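Local coordinates for protein type VI secretion system component (Escherichia coli O6, PDB 2P5Z) that is a component of the type VI secretion system that resembles the T4 phage tail proteins gp27 and gp5 and probably forms part of a trimeric cell-puncturing device, at residues A[94-99]-A[104-109]; A[453-458]-A[463-468]; A[303-308]-A[375-380]; A[141-146]-A[169-174]. All blocks are in the same frame, centred on the assembly; numbering follows the deposited sequence.

How the contacts relate
The four contacts follow one another along the chain, with no nesting or crossing. Contact 1 comes first and closes the short turn of the hairpin made by strands 85-99 and 104-111. Contact 4 then joins the loop after helix 131-140 to the start of helix 171-182. Contact 3 closes a longer excursion, bringing helix 298-308 against the connecting segment that leads to strand 387-391, and contact 2 is a second hairpin near the C terminus. Contacts 3 and 4 touch, I378 CG2 lying 4.0 Å from T173 CG2. Contacts 2 and 3 come within about 6 Å (nearest atoms), and R380 forms a salt bridge with D462 in the turn of contact 2.

Contact 1 of 4, residues A[94-99]-A[104-109]; sequences FKHLSS and ARYEVR
Y106 sits between H96 and F94 on one face of an antiparallel hairpin. Its edge is directed at the face of the H96 imidazole in an edge-to-face pair, centroids 4.5 Å apart and planes at 51°, with CE2 above the imidazole rim. On its other neighbour the meeting is rim to rim: F94 CZ approaches Y106 CD2 at 3.6 Å, the two rings running side by side with neither over the other. On the reverse face, R105 lays its guanidinium flat over L97, whose CB lies 3.8 Å from R105 CZ, while R105 NH1 donates to S98 OG (3.2 Å). The bend of the arginine chain at chi3 (129°) turns the group back over the leucine. Further along, K95 NZ and E107 OE2 form only a long salt bridge, 3.9 Å.

The backbone sets these positions. K95 and E107 exchange two hydrogen bonds, L97 N donates to R105 O (2.8 Å), and R105 N to S98 O (2.9 Å), so that L97 and S98 both face R105 in a classic beta bulge. Outside the hairpin, Q48 OE1 accepts from R105 NE and Q48 NE2 donates to E107 OE1, Y106 OH is held by D53 O and I56 N, and F94 to H96 pair with a strand of the second subunit. The chemistry thus divides by face: buried aromatics with a backbone-satisfied hydroxyl, and partly exposed polar groups that Q48 links.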
loop_
_atom_site.group_PDB
_atom_site.type_symbol
_atom_site.label_atom_id
_atom_site.label_comp_id
_atom_site.label_asym_id
_atom_site.label_seq_id
_atom_site.Cartn_x
_atom_site.Cartn_y
_atom_site.Cartn_z
ATOM N N PHE A 94 -5.903 25.520 0.825
ATOM C CA PHE A 94 -6.927 26.475 0.545
ATOM C C PHE A 94 -7.618 26.045 -0.715
ATOM O O PHE A 94 -6.964 25.692 -1.705
ATOM C CB PHE A 94 -6.324 27.874 0.385
ATOM C CG PHE A 94 -7.260 28.875 -0.220
ATOM C CD1 PHE A 94 -8.315 29.395 0.522
ATOM C CD2 PHE A 94 -7.088 29.301 -1.532
ATOM C CE1 PHE A 94 -9.179 30.313 -0.033
ATOM C CE2 PHE A 94 -7.947 30.237 -2.100
ATOM C CZ PHE A 94 -8.989 30.744 -1.343
ATOM N N LYS A 95 -8.946 26.092 -0.682
ATOM C CA LYS A 95 -9.749 25.763 -1.845
ATOM C C LYS A 95 -10.817 26.815 -2.087
ATOM O O LYS A 95 -11.504 27.220 -1.159
ATOM C CB LYS A 95 -10.429 24.413 -1.623
ATOM C CG LYS A 95 -9.549 23.222 -1.825
ATOM C CD LYS A 95 -10.129 22.047 -1.130
ATOM C CE LYS A 95 -9.578 20.767 -1.721
ATOM N NZ LYS A 95 -10.135 19.626 -0.944
ATOM N N HIS A 96 -10.960 27.268 -3.324
ATOM C CA HIS A 96 -12.166 27.995 -3.691
ATOM C C HIS A 96 -13.136 26.970 -4.288
ATOM O O HIS A 96 -12.849 26.366 -5.304
ATOM C CB HIS A 96 -11.838 29.098 -4.695
ATOM C CG HIS A 96 -12.999 29.989 -5.049
ATOM N ND1 HIS A 96 -12.831 31.304 -5.436
ATOM C CD2 HIS A 96 -14.336 29.759 -5.088
ATOM C CE1 HIS A 96 -14.007 31.838 -5.703
ATOM N NE2 HIS A 96 -14.936 30.922 -5.499
ATOM N N LEU A 97 -14.286 26.780 -3.661
ATOM C CA LEU A 97 -15.201 25.705 -4.064
ATOM C C LEU A 97 -16.256 26.077 -5.112
ATOM O O LEU A 97 -16.469 25.333 -6.054
ATOM C CB LEU A 97 -15.870 25.111 -2.834
ATOM C CG LEU A 97 -14.856 24.292 -2.064
ATOM C CD1 LEU A 97 -15.427 23.795 -0.774
ATOM C CD2 LEU A 97 -14.422 23.141 -2.947
ATOM N N SER A 98 -16.922 27.213 -4.942
ATOM C CA SER A 98 -17.965 27.654 -5.883
ATOM C C SER A 98 -18.219 29.126 -5.695
ATOM O O SER A 98 -17.704 29.735 -4.762
ATOM C CB SER A 98 -19.291 26.898 -5.674
ATOM O OG SER A 98 -19.733 27.022 -4.336
ATOM N N SER A 99 -19.038 29.687 -6.570
ATOM C CA SER A 99 -19.417 31.085 -6.465
ATOM C C SER A 99 -20.868 31.265 -6.812
ATOM O O SER A 99 -21.355 30.716 -7.782
ATOM C CB SER A 99 -18.557 31.931 -7.392
ATOM O OG SER A 99 -17.229 32.002 -6.895
ATOM N N ALA A 104 -19.071 33.379 -2.238
ATOM C CA ALA A 104 -18.261 32.267 -2.686
ATOM C C ALA A 104 -18.051 31.323 -1.531
ATOM O O ALA A 104 -18.108 31.735 -0.377
ATOM C CB ALA A 104 -16.943 32.742 -3.240
ATOM N N ARG A 105 -17.843 30.050 -1.852
ATOM C CA ARG A 105 -17.637 29.004 -0.852
ATOM C C ARG A 105 -16.153 28.644 -0.867
ATOM O O ARG A 105 -15.546 28.558 -1.931
ATOM C CB ARG A 105 -18.502 27.802 -1.216
ATOM C CG ARG A 105 -18.579 26.680 -0.217
ATOM C CD ARG A 105 -19.677 25.746 -0.672
ATOM N NE ARG A 105 -19.267 24.341 -0.735
ATOM C CZ ARG A 105 -19.226 23.609 -1.852
ATOM N NH1 ARG A 105 -19.571 24.134 -3.022
ATOM N NH2 ARG A 105 -18.841 22.338 -1.795
ATOM N N TYR A 106 -15.566 28.469 0.312
ATOM C CA TYR A 106 -14.135 28.211 0.418
ATOM C C TYR A 106 -13.872 27.095 1.391
ATOM O O TYR A 106 -14.707 26.820 2.252
ATOM C CB TYR A 106 -13.358 29.445 0.899
ATOM C CG TYR A 106 -13.437 30.621 -0.037
ATOM C CD1 TYR A 106 -14.371 31.640 0.168
ATOM C CD2 TYR A 106 -12.585 30.717 -1.135
ATOM C CE1 TYR A 106 -14.454 32.721 -0.693
ATOM C CE2 TYR A 106 -12.659 31.793 -2.005
ATOM C CZ TYR A 106 -13.601 32.795 -1.782
ATOM O OH TYR A 106 -13.676 33.876 -2.647
ATOM N N GLU A 107 -12.702 26.465 1.270
ATOM C CA GLU A 107 -12.262 25.523 2.293
ATOM C C GLU A 107 -10.827 25.778 2.746
ATOM O O GLU A 107 -9.969 26.140 1.941
ATOM C CB GLU A 107 -12.439 24.082 1.821
ATOM C CG GLU A 107 -12.485 23.082 2.961
ATOM C CD GLU A 107 -12.707 21.659 2.483
ATOM O OE1 GLU A 107 -13.862 21.314 2.165
ATOM O OE2 GLU A 107 -11.731 20.876 2.438
ATOM N N VAL A 108 -10.579 25.632 4.043
ATOM C CA VAL A 108 -9.219 25.656 4.540
ATOM C C VAL A 108 -8.904 24.437 5.393
ATOM O O VAL A 108 -9.785 23.875 6.058
ATOM C CB VAL A 108 -8.872 26.942 5.338
ATOM C CG1 VAL A 108 -8.751 28.152 4.407
ATOM C CG2 VAL A 108 -9.877 27.183 6.470
ATOM N N ARG A 109 -7.635 24.030 5.366
ATOM C CA ARG A 109 -7.169 22.980 6.245
ATOM C C ARG A 109 -6.402 23.619 7.388
ATOM O O ARG A 109 -5.512 24.413 7.165
ATOM C CB ARG A 109 -6.287 21.996 5.484
ATOM C CG ARG A 109 -5.726 20.872 6.351
ATOM C CD ARG A 109 -5.286 19.712 5.495
ATOM N NE ARG A 109 -6.345 18.717 5.361
ATOM C CZ ARG A 109 -6.356 17.759 4.445
ATOM N NH1 ARG A 109 -5.374 17.681 3.571
ATOM N NH2 ARG A 109 -7.354 16.899 4.390
#

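Contact 2 of 4, residues A[453-458]-A[463-468]; sequences SIAFEE and RPYIAG
The ring of Y465 lies over A455, whose CB is 3.6 Å above the ring plane and displaced toward the rim, a CH-pi contact with a centroid distance of 4.0 Å. A chi1 of 68° places the tyrosine CG between its own backbone N and carbonyl carbon, and this swings the ring across to the neighbouring strand. On the other face of the sheet P464 packs against two side chains: its CB is 3.7 Å from I454 CG2, which runs alongside and points the same way, and 3.6 Å from F456 CE1, which comes in at a slant. At the turn end, the extended R463 reaches between two glutamates. E457 OE1 lies over a face of the guanidinium, 3.1 Å from R463 NH1, so that this salt bridge is one of charge alone. E458 OE2 approaches NH1 at the edge, but the modelled spacing is too short to be trusted in detail. E457 has a stronger partner in K470 of the third subunit.

Paired backbone bonds between A455 and Y465 keep the strands in step, and E457 N to R463 O (3.0 Å) extends the pairing toward the turn. I454 and P464 also meet V429 across the interior. This is the hairpin of the last two strands in a five-stranded antiparallel sheet, consistent with the OB fold of the type VI secretion and phage-baseplate injector family.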
loop_
_atom_site.group_PDB
_atom_site.type_symbol
_atom_site.label_atom_id
_atom_site.label_comp_id
_atom_site.label_asym_id
_atom_site.label_seq_id
_atom_site.Cartn_x
_atom_site.Cartn_y
_atom_site.Cartn_z
ATOM N N SER A 453 32.675 1.845 1.991
ATOM C CA SER A 453 31.271 1.529 1.840
ATOM C C SER A 453 30.691 1.182 3.189
ATOM O O SER A 453 31.239 0.340 3.907
ATOM C CB SER A 453 31.084 0.372 0.877
ATOM O OG SER A 453 31.082 0.864 -0.448
ATOM N N ILE A 454 29.594 1.846 3.541
ATOM C CA ILE A 454 28.921 1.577 4.803
ATOM C C ILE A 454 27.686 0.687 4.606
ATOM O O ILE A 454 26.799 0.985 3.795
ATOM C CB ILE A 454 28.546 2.874 5.521
ATOM C CG1 ILE A 454 29.757 3.805 5.569
ATOM C CG2 ILE A 454 28.052 2.574 6.926
ATOM C CD1 ILE A 454 30.837 3.318 6.501
ATOM N N ALA A 455 27.663 -0.419 5.335
ATOM C CA ALA A 455 26.574 -1.367 5.276
ATOM C C ALA A 455 25.896 -1.422 6.636
ATOM O O ALA A 455 26.422 -0.927 7.619
ATOM C CB ALA A 455 27.080 -2.751 4.879
ATOM N N PHE A 456 24.719 -2.039 6.684
ATOM C CA PHE A 456 23.864 -1.948 7.854
ATOM C C PHE A 456 23.328 -3.302 8.195
ATOM O O PHE A 456 22.698 -3.960 7.365
ATOM C CB PHE A 456 22.721 -0.973 7.589
ATOM C CG PHE A 456 23.180 0.437 7.347
ATOM C CD1 PHE A 456 23.398 1.285 8.404
ATOM C CD2 PHE A 456 23.432 0.890 6.064
ATOM C CE1 PHE A 456 23.823 2.573 8.192
ATOM C CE2 PHE A 456 23.870 2.179 5.851
ATOM C CZ PHE A 456 24.064 3.024 6.924
ATOM N N GLU A 457 23.596 -3.717 9.420
ATOM C CA GLU A 457 23.262 -5.050 9.853
ATOM C C GLU A 457 21.737 -5.181 9.961
ATOM O O GLU A 457 21.087 -4.373 10.623
ATOM C CB GLU A 457 23.953 -5.313 11.180
ATOM C CG GLU A 457 23.890 -6.723 11.631
ATOM C CD GLU A 457 24.767 -6.960 12.826
ATOM O OE1 GLU A 457 24.471 -6.408 13.911
ATOM O OE2 GLU A 457 25.757 -7.701 12.674
ATOM N N GLU A 458 21.197 -6.201 9.292
ATOM C CA GLU A 458 19.753 -6.381 8.982
ATOM C C GLU A 458 18.946 -5.142 8.550
ATOM O O GLU A 458 17.793 -5.002 8.912
ATOM C CB GLU A 458 19.005 -7.248 10.018
ATOM C CG GLU A 458 19.167 -6.882 11.493
ATOM C CD GLU A 458 18.912 -8.061 12.415
ATOM O OE1 GLU A 458 17.846 -8.707 12.271
ATOM O OE2 GLU A 458 19.774 -8.342 13.283
ATOM N N ARG A 463 22.893 0.297 12.959
ATOM C CA ARG A 463 23.927 -0.720 13.051
ATOM C C ARG A 463 24.902 -0.656 11.882
ATOM O O ARG A 463 25.007 -1.618 11.121
ATOM C CB ARG A 463 23.304 -2.107 13.073
ATOM C CG ARG A 463 22.598 -2.506 14.340
ATOM C CD ARG A 463 22.088 -3.900 14.104
ATOM N NE ARG A 463 21.600 -4.571 15.297
ATOM C CZ ARG A 463 21.255 -5.858 15.326
ATOM N NH1 ARG A 463 21.361 -6.603 14.233
ATOM N NH2 ARG A 463 20.807 -6.400 16.450
ATOM N N PRO A 464 25.636 0.460 11.737
ATOM C CA PRO A 464 26.464 0.529 10.552
ATOM C C PRO A 464 27.843 -0.109 10.731
ATOM O O PRO A 464 28.382 -0.164 11.846
ATOM C CB PRO A 464 26.613 2.030 10.334
ATOM C CG PRO A 464 26.510 2.612 11.687
ATOM C CD PRO A 464 25.787 1.664 12.571
ATOM N N TYR A 465 28.411 -0.579 9.628
ATOM C CA TYR A 465 29.762 -1.091 9.640
ATOM C C TYR A 465 30.401 -0.853 8.283
ATOM O O TYR A 465 29.701 -0.565 7.308
ATOM C CB TYR A 465 29.817 -2.569 10.057
ATOM C CG TYR A 465 29.202 -3.526 9.076
ATOM C CD1 TYR A 465 27.863 -3.909 9.193
ATOM C CD2 TYR A 465 29.958 -4.072 8.034
ATOM C CE1 TYR A 465 27.294 -4.791 8.282
ATOM C CE2 TYR A 465 29.399 -4.950 7.122
ATOM C CZ TYR A 465 28.068 -5.308 7.253
ATOM O OH TYR A 465 27.524 -6.173 6.338
ATOM N N ILE A 466 31.729 -0.978 8.225
ATOM C CA ILE A 466 32.477 -0.852 6.961
ATOM C C ILE A 466 32.479 -2.177 6.201
ATOM O O ILE A 466 32.838 -3.207 6.761
ATOM C CB ILE A 466 33.926 -0.384 7.214
ATOM C CG1 ILE A 466 33.911 0.845 8.122
ATOM C CG2 ILE A 466 34.632 -0.065 5.915
ATOM C CD1 ILE A 466 35.167 1.664 8.089
ATOM N N ALA A 467 32.072 -2.149 4.936
ATOM C CA ALA A 467 31.923 -3.392 4.179
ATOM C C ALA A 467 33.175 -4.039 3.521
ATOM O O ALA A 467 33.373 -5.225 3.760
ATOM C CB ALA A 467 30.689 -3.362 3.228
ATOM N N GLY A 468 33.997 -3.369 2.691
ATOM C CA GLY A 468 33.747 -2.100 2.031
ATOM C C GLY A 468 34.860 -1.066 1.938
ATOM O O GLY A 468 34.799 -0.062 2.638
#

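Contact 3 of 4, residues A[303-308]-A[375-380]; sequences HERYLN and PALIPR
Helix 298-308, in its last two turns, meets the irregular connection that runs from strand 359-366 to strand 387-391, and a single arginine makes the contact. R305 presents its guanidinium to two residues of the connection in different ways. Its edge faces P375: NE makes a weak hydrogen bond to P375 O, 3.4 Å away, and a water strengthens the link, accepting from R305 NE at 2.7 Å and donating to P375 O at 2.7 Å. One face is covered by L377, whose CD2 stands 3.3 Å above the plane toward the rim and 3.5 Å from R305 NH1. A turn at chi3 (-65°) sets the flat group across the leucine, while NH1 goes on to S180 O in helix 171-182.

Beside it, N308 folds back on its own helix: ND2 donates to E304 O (2.7 Å), which also accepts from N308 N, the two donors arriving from opposite faces of the carbonyl plane. E304 and N308 in turn hold R374, just ahead of P375, through a salt bridge to its side chain and a bond to its backbone N. R305 thus holds the connection by one weak direct bond, a water bridge and apolar cover of its charged plane.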
loop_
_atom_site.group_PDB
_atom_site.type_symbol
_atom_site.label_atom_id
_atom_site.label_comp_id
_atom_site.label_asym_id
_atom_site.label_seq_id
_atom_site.Cartn_x
_atom_site.Cartn_y
_atom_site.Cartn_z
ATOM N N HIS A 303 4.337 -4.838 25.146
ATOM C CA HIS A 303 3.200 -5.531 25.709
ATOM C C HIS A 303 2.031 -4.573 25.932
ATOM O O HIS A 303 0.889 -4.901 25.612
ATOM C CB HIS A 303 3.580 -6.211 27.025
ATOM C CG HIS A 303 2.489 -7.066 27.593
ATOM N ND1 HIS A 303 1.959 -6.862 28.852
ATOM C CD2 HIS A 303 1.813 -8.115 27.060
ATOM C CE1 HIS A 303 1.019 -7.763 29.078
ATOM N NE2 HIS A 303 0.909 -8.532 28.007
ATOM N N GLU A 304 2.328 -3.399 26.489
ATOM C CA GLU A 304 1.343 -2.339 26.675
ATOM C C GLU A 304 0.711 -1.901 25.344
ATOM O O GLU A 304 -0.473 -1.556 25.294
ATOM C CB GLU A 304 1.965 -1.135 27.386
ATOM C CG GLU A 304 2.372 -1.376 28.837
ATOM C CD GLU A 304 2.680 -0.085 29.615
ATOM O OE1 GLU A 304 2.414 1.035 29.114
ATOM O OE2 GLU A 304 3.188 -0.186 30.750
ATOM N N ARG A 305 1.498 -1.937 24.272
ATOM C CA ARG A 305 1.013 -1.624 22.933
ATOM C C ARG A 305 0.044 -2.696 22.428
ATOM O O ARG A 305 -0.911 -2.377 21.721
ATOM C CB ARG A 305 2.190 -1.450 21.960
ATOM C CG ARG A 305 1.847 -0.733 20.654
ATOM C CD ARG A 305 3.020 -0.731 19.663
ATOM N NE ARG A 305 4.165 0.047 20.149
ATOM C CZ ARG A 305 5.403 -0.421 20.308
ATOM N NH1 ARG A 305 6.348 0.387 20.767
ATOM N NH2 ARG A 305 5.706 -1.681 20.006
ATOM N N TYR A 306 0.292 -3.957 22.794
ATOM C CA TYR A 306 -0.612 -5.068 22.448
ATOM C C TYR A 306 -1.937 -4.948 23.186
ATOM O O TYR A 306 -2.998 -5.144 22.593
ATOM C CB TYR A 306 0.022 -6.438 22.718
ATOM C CG TYR A 306 0.953 -6.908 21.620
ATOM C CD1 TYR A 306 0.676 -6.633 20.275
ATOM C CD2 TYR A 306 2.105 -7.644 21.918
ATOM C CE1 TYR A 306 1.530 -7.065 19.258
ATOM C CE2 TYR A 306 2.960 -8.084 20.912
ATOM C CZ TYR A 306 2.666 -7.791 19.586
ATOM O OH TYR A 306 3.509 -8.226 18.587
ATOM N N LEU A 307 -1.857 -4.599 24.469
ATOM C CA LEU A 307 -3.027 -4.323 25.295
ATOM C C LEU A 307 -3.836 -3.121 24.762
ATOM O O LEU A 307 -5.071 -3.137 24.801
ATOM C CB LEU A 307 -2.601 -4.104 26.748
ATOM C CG LEU A 307 -2.658 -5.279 27.747
ATOM C CD1 LEU A 307 -2.508 -6.666 27.117
ATOM C CD2 LEU A 307 -1.647 -5.094 28.881
ATOM N N ASN A 308 -3.136 -2.111 24.241
ATOM C CA ASN A 308 -3.769 -0.956 23.613
ATOM C C ASN A 308 -4.702 -1.330 22.462
ATOM O O ASN A 308 -5.822 -0.834 22.385
ATOM C CB ASN A 308 -2.722 0.079 23.139
ATOM C CG ASN A 308 -2.429 1.152 24.197
ATOM O OD1 ASN A 308 -2.791 2.322 24.033
ATOM N ND2 ASN A 308 -1.792 0.748 25.300
ATOM N N PRO A 375 1.455 4.663 21.410
ATOM C CA PRO A 375 1.131 4.861 20.003
ATOM C C PRO A 375 1.567 3.697 19.142
ATOM O O PRO A 375 2.364 2.868 19.576
ATOM C CB PRO A 375 1.946 6.109 19.617
ATOM C CG PRO A 375 2.524 6.630 20.881
ATOM C CD PRO A 375 2.586 5.501 21.832
ATOM N N ALA A 376 1.046 3.649 17.922
ATOM C CA ALA A 376 1.486 2.675 16.952
ATOM C C ALA A 376 2.968 2.884 16.607
ATOM O O ALA A 376 3.464 4.013 16.499
ATOM C CB ALA A 376 0.608 2.734 15.681
ATOM N N LEU A 377 3.652 1.760 16.461
ATOM C CA LEU A 377 5.053 1.675 16.144
ATOM C C LEU A 377 5.231 2.058 14.672
ATOM O O LEU A 377 4.689 1.386 13.804
ATOM C CB LEU A 377 5.437 0.219 16.374
ATOM C CG LEU A 377 6.816 -0.361 16.655
ATOM C CD1 LEU A 377 7.521 -0.685 15.340
ATOM C CD2 LEU A 377 7.626 0.564 17.544
ATOM N N ILE A 378 5.954 3.146 14.397
ATOM C CA ILE A 378 6.295 3.511 13.023
ATOM C C ILE A 378 7.522 2.698 12.613
ATOM O O ILE A 378 8.553 2.743 13.286
ATOM C CB ILE A 378 6.583 5.034 12.883
ATOM C CG1 ILE A 378 5.300 5.849 13.021
ATOM C CG2 ILE A 378 7.165 5.387 11.536
ATOM C CD1 ILE A 378 5.137 6.466 14.349
ATOM N N PRO A 379 7.414 1.933 11.517
ATOM C CA PRO A 379 8.497 1.053 11.061
ATOM C C PRO A 379 9.793 1.794 10.747
ATOM O O PRO A 379 9.766 2.947 10.297
ATOM C CB PRO A 379 7.935 0.436 9.770
ATOM C CG PRO A 379 6.832 1.351 9.346
ATOM C CD PRO A 379 6.245 1.877 10.624
ATOM N N ARG A 380 10.919 1.127 10.996
ATOM C CA ARG A 380 12.240 1.678 10.714
ATOM C C ARG A 380 12.492 1.720 9.218
ATOM O O ARG A 380 11.989 0.877 8.489
ATOM C CB ARG A 380 13.303 0.834 11.409
ATOM C CG ARG A 380 13.832 1.503 12.639
ATOM C CD ARG A 380 14.595 0.581 13.556
ATOM N NE ARG A 380 14.900 1.307 14.781
ATOM C CZ ARG A 380 15.998 2.041 14.960
ATOM N NH1 ARG A 380 16.917 2.129 14.007
ATOM N NH2 ARG A 380 16.187 2.688 16.101
HETATM O O HOH W 1 4.339 2.478 21.362
#

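Contact 4 of 4, residues A[141-146]-A[169-174]; sequences ERHQMR and EDDLTF
D171 and H143 account for most of the buried surface, and they meet through one bond. H143 NE2 donates to D171 OD2 over 2.7 Å with an N-H...O angle of 156°, although the placement of OD2 is doubtful because it also crowds an atom of another part of the model. The carboxylate carbon CG lies in the imidazole plane, at the ring edge, while the carboxylate itself stands nearly perpendicular to the ring (88°). With chi1 at -57°, CG of H143 lies anti to its carbonyl carbon, and the ring extends toward the aspartate. R142 adds a smaller share: its CG sits 3.5 Å above the face of the H143 ring, near the rim, and 3.7 Å from D171 OD2.

The other carboxylate oxygen of D171 accepts from Q166 NE2, so each oxygen has a partner. D171 opens helix 171-182, and the preceding D170 is its N-cap: D170 OD1 accepts from T173 N at 2.9 Å, and D170 OD2 from T173 OG1 at 2.6 Å. The helix dipole here would probably favour a charged D171. The result is a histidine-carboxylate pair joining the loop after helix 131-140 to a capped helix N terminus, within the region related to the phage tail baseplate hub.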
loop_
_atom_site.group_PDB
_atom_site.type_symbol
_atom_site.label_atom_id
_atom_site.label_comp_id
_atom_site.label_asym_id
_atom_site.label_seq_id
_atom_site.Cartn_x
_atom_site.Cartn_y
_atom_site.Cartn_z
ATOM N N GLU A 141 15.643 23.639 16.290
ATOM C CA GLU A 141 16.587 24.027 15.240
ATOM C C GLU A 141 15.937 24.291 13.903
ATOM O O GLU A 141 15.875 25.427 13.461
ATOM C CB GLU A 141 17.737 23.029 15.142
ATOM C CG GLU A 141 18.438 22.921 16.474
ATOM C CD GLU A 141 19.481 21.848 16.552
ATOM O OE1 GLU A 141 19.980 21.622 17.671
ATOM O OE2 GLU A 141 19.814 21.233 15.516
ATOM N N ARG A 142 15.410 23.254 13.276
ATOM C CA ARG A 142 14.789 23.397 11.965
ATOM C C ARG A 142 13.391 24.068 12.000
ATOM O O ARG A 142 12.901 24.565 10.996
ATOM C CB ARG A 142 14.755 22.013 11.298
ATOM C CG ARG A 142 14.209 21.954 9.875
ATOM C CD ARG A 142 14.997 22.794 8.878
ATOM N NE ARG A 142 14.426 22.627 7.542
ATOM C CZ ARG A 142 13.872 23.595 6.817
ATOM N NH1 ARG A 142 13.830 24.845 7.268
ATOM N NH2 ARG A 142 13.371 23.305 5.622
ATOM N N HIS A 143 12.730 24.106 13.147
ATOM C CA HIS A 143 11.333 24.560 13.107
ATOM C C HIS A 143 10.980 25.809 13.934
ATOM O O HIS A 143 9.829 26.237 13.940
ATOM C CB HIS A 143 10.367 23.367 13.282
ATOM C CG HIS A 143 10.571 22.302 12.242
ATOM N ND1 HIS A 143 10.133 22.440 10.940
ATOM C CD2 HIS A 143 11.235 21.122 12.288
ATOM C CE1 HIS A 143 10.483 21.376 10.239
ATOM N NE2 HIS A 143 11.153 20.561 11.035
ATOM N N GLN A 144 11.991 26.376 14.601
ATOM C CA GLN A 144 11.910 27.620 15.404
ATOM C C GLN A 144 10.905 27.591 16.541
ATOM O O GLN A 144 10.269 28.596 16.844
ATOM C CB GLN A 144 11.660 28.866 14.542
ATOM C CG GLN A 144 12.705 29.139 13.480
ATOM C CD GLN A 144 12.268 28.652 12.113
ATOM O OE1 GLN A 144 11.091 28.766 11.741
ATOM N NE2 GLN A 144 13.216 28.109 11.350
ATOM N N MET A 145 10.755 26.440 17.167
ATOM C CA MET A 145 9.812 26.336 18.251
ATOM C C MET A 145 10.536 26.619 19.563
ATOM O O MET A 145 11.722 26.300 19.693
ATOM C CB MET A 145 9.097 24.984 18.209
ATOM C CG MET A 145 8.050 24.918 17.065
ATOM S SD MET A 145 6.897 23.538 17.162
ATOM C CE MET A 145 7.059 23.049 18.846
ATOM N N ARG A 146 9.820 27.215 20.525
ATOM C CA ARG A 146 10.460 27.957 21.609
ATOM C C ARG A 146 10.030 27.680 23.038
ATOM O O ARG A 146 9.773 28.648 23.756
ATOM C CB ARG A 146 10.170 29.450 21.443
ATOM C CG ARG A 146 10.579 30.110 20.173
ATOM C CD ARG A 146 9.712 31.329 20.007
ATOM N NE ARG A 146 10.524 32.531 19.915
ATOM C CZ ARG A 146 10.964 33.230 20.963
ATOM N NH1 ARG A 146 10.660 32.852 22.204
ATOM N NH2 ARG A 146 11.711 34.315 20.770
ATOM N N GLU A 169 13.721 10.219 5.761
ATOM C CA GLU A 169 12.585 10.352 6.650
ATOM C C GLU A 169 12.352 11.844 6.837
ATOM O O GLU A 169 13.295 12.598 7.089
ATOM C CB GLU A 169 12.881 9.736 8.022
ATOM C CG GLU A 169 12.715 8.220 8.156
ATOM C CD GLU A 169 13.086 7.716 9.566
ATOM O OE1 GLU A 169 14.176 8.058 10.073
ATOM O OE2 GLU A 169 12.299 6.973 10.185
ATOM N N ASP A 170 11.110 12.288 6.704
ATOM C CA ASP A 170 10.797 13.674 7.008
ATOM C C ASP A 170 10.874 13.831 8.523
ATOM O O ASP A 170 10.843 12.830 9.263
ATOM C CB ASP A 170 9.409 14.055 6.475
ATOM C CG ASP A 170 8.304 13.166 7.036
ATOM O OD1 ASP A 170 7.711 13.517 8.074
ATOM O OD2 ASP A 170 8.065 12.079 6.478
ATOM N N ASP A 171 10.978 15.068 8.993
ATOM C CA ASP A 171 11.135 15.297 10.423
ATOM C C ASP A 171 9.998 14.714 11.249
ATOM O O ASP A 171 10.262 14.158 12.309
ATOM C CB ASP A 171 11.314 16.784 10.737
ATOM C CG ASP A 171 12.661 17.333 10.286
ATOM O OD1 ASP A 171 13.598 16.536 10.084
ATOM O OD2 ASP A 171 12.779 18.572 10.139
ATOM N N LEU A 172 8.753 14.794 10.753
ATOM C CA LEU A 172 7.600 14.264 11.498
ATOM C C LEU A 172 7.667 12.756 11.657
ATOM O O LEU A 172 7.481 12.246 12.757
ATOM C CB LEU A 172 6.250 14.675 10.873
ATOM C CG LEU A 172 4.986 14.305 11.689
ATOM C CD1 LEU A 172 5.095 14.765 13.149
ATOM C CD2 LEU A 172 3.710 14.831 11.063
ATOM N N THR A 173 7.953 12.050 10.569
ATOM C CA THR A 173 8.051 10.607 10.617
ATOM C C THR A 173 9.164 10.189 11.572
ATOM O O THR A 173 8.945 9.323 12.445
ATOM C CB THR A 173 8.305 10.034 9.234
ATOM O OG1 THR A 173 7.294 10.507 8.345
ATOM C CG2 THR A 173 8.299 8.496 9.257
ATOM N N PHE A 174 10.320 10.857 11.446
ATOM C CA PHE A 174 11.494 10.556 12.271
ATOM C C PHE A 174 11.209 10.703 13.758
ATOM O O PHE A 174 11.451 9.768 14.552
ATOM C CB PHE A 174 12.666 11.463 11.879
ATOM C CG PHE A 174 13.921 11.212 12.674
ATOM C CD1 PHE A 174 14.484 9.934 12.737
ATOM C CD2 PHE A 174 14.540 12.249 13.354
ATOM C CE1 PHE A 174 15.618 9.696 13.475
ATOM C CE2 PHE A 174 15.695 12.020 14.088
ATOM C CZ PHE A 174 16.233 10.746 14.150
#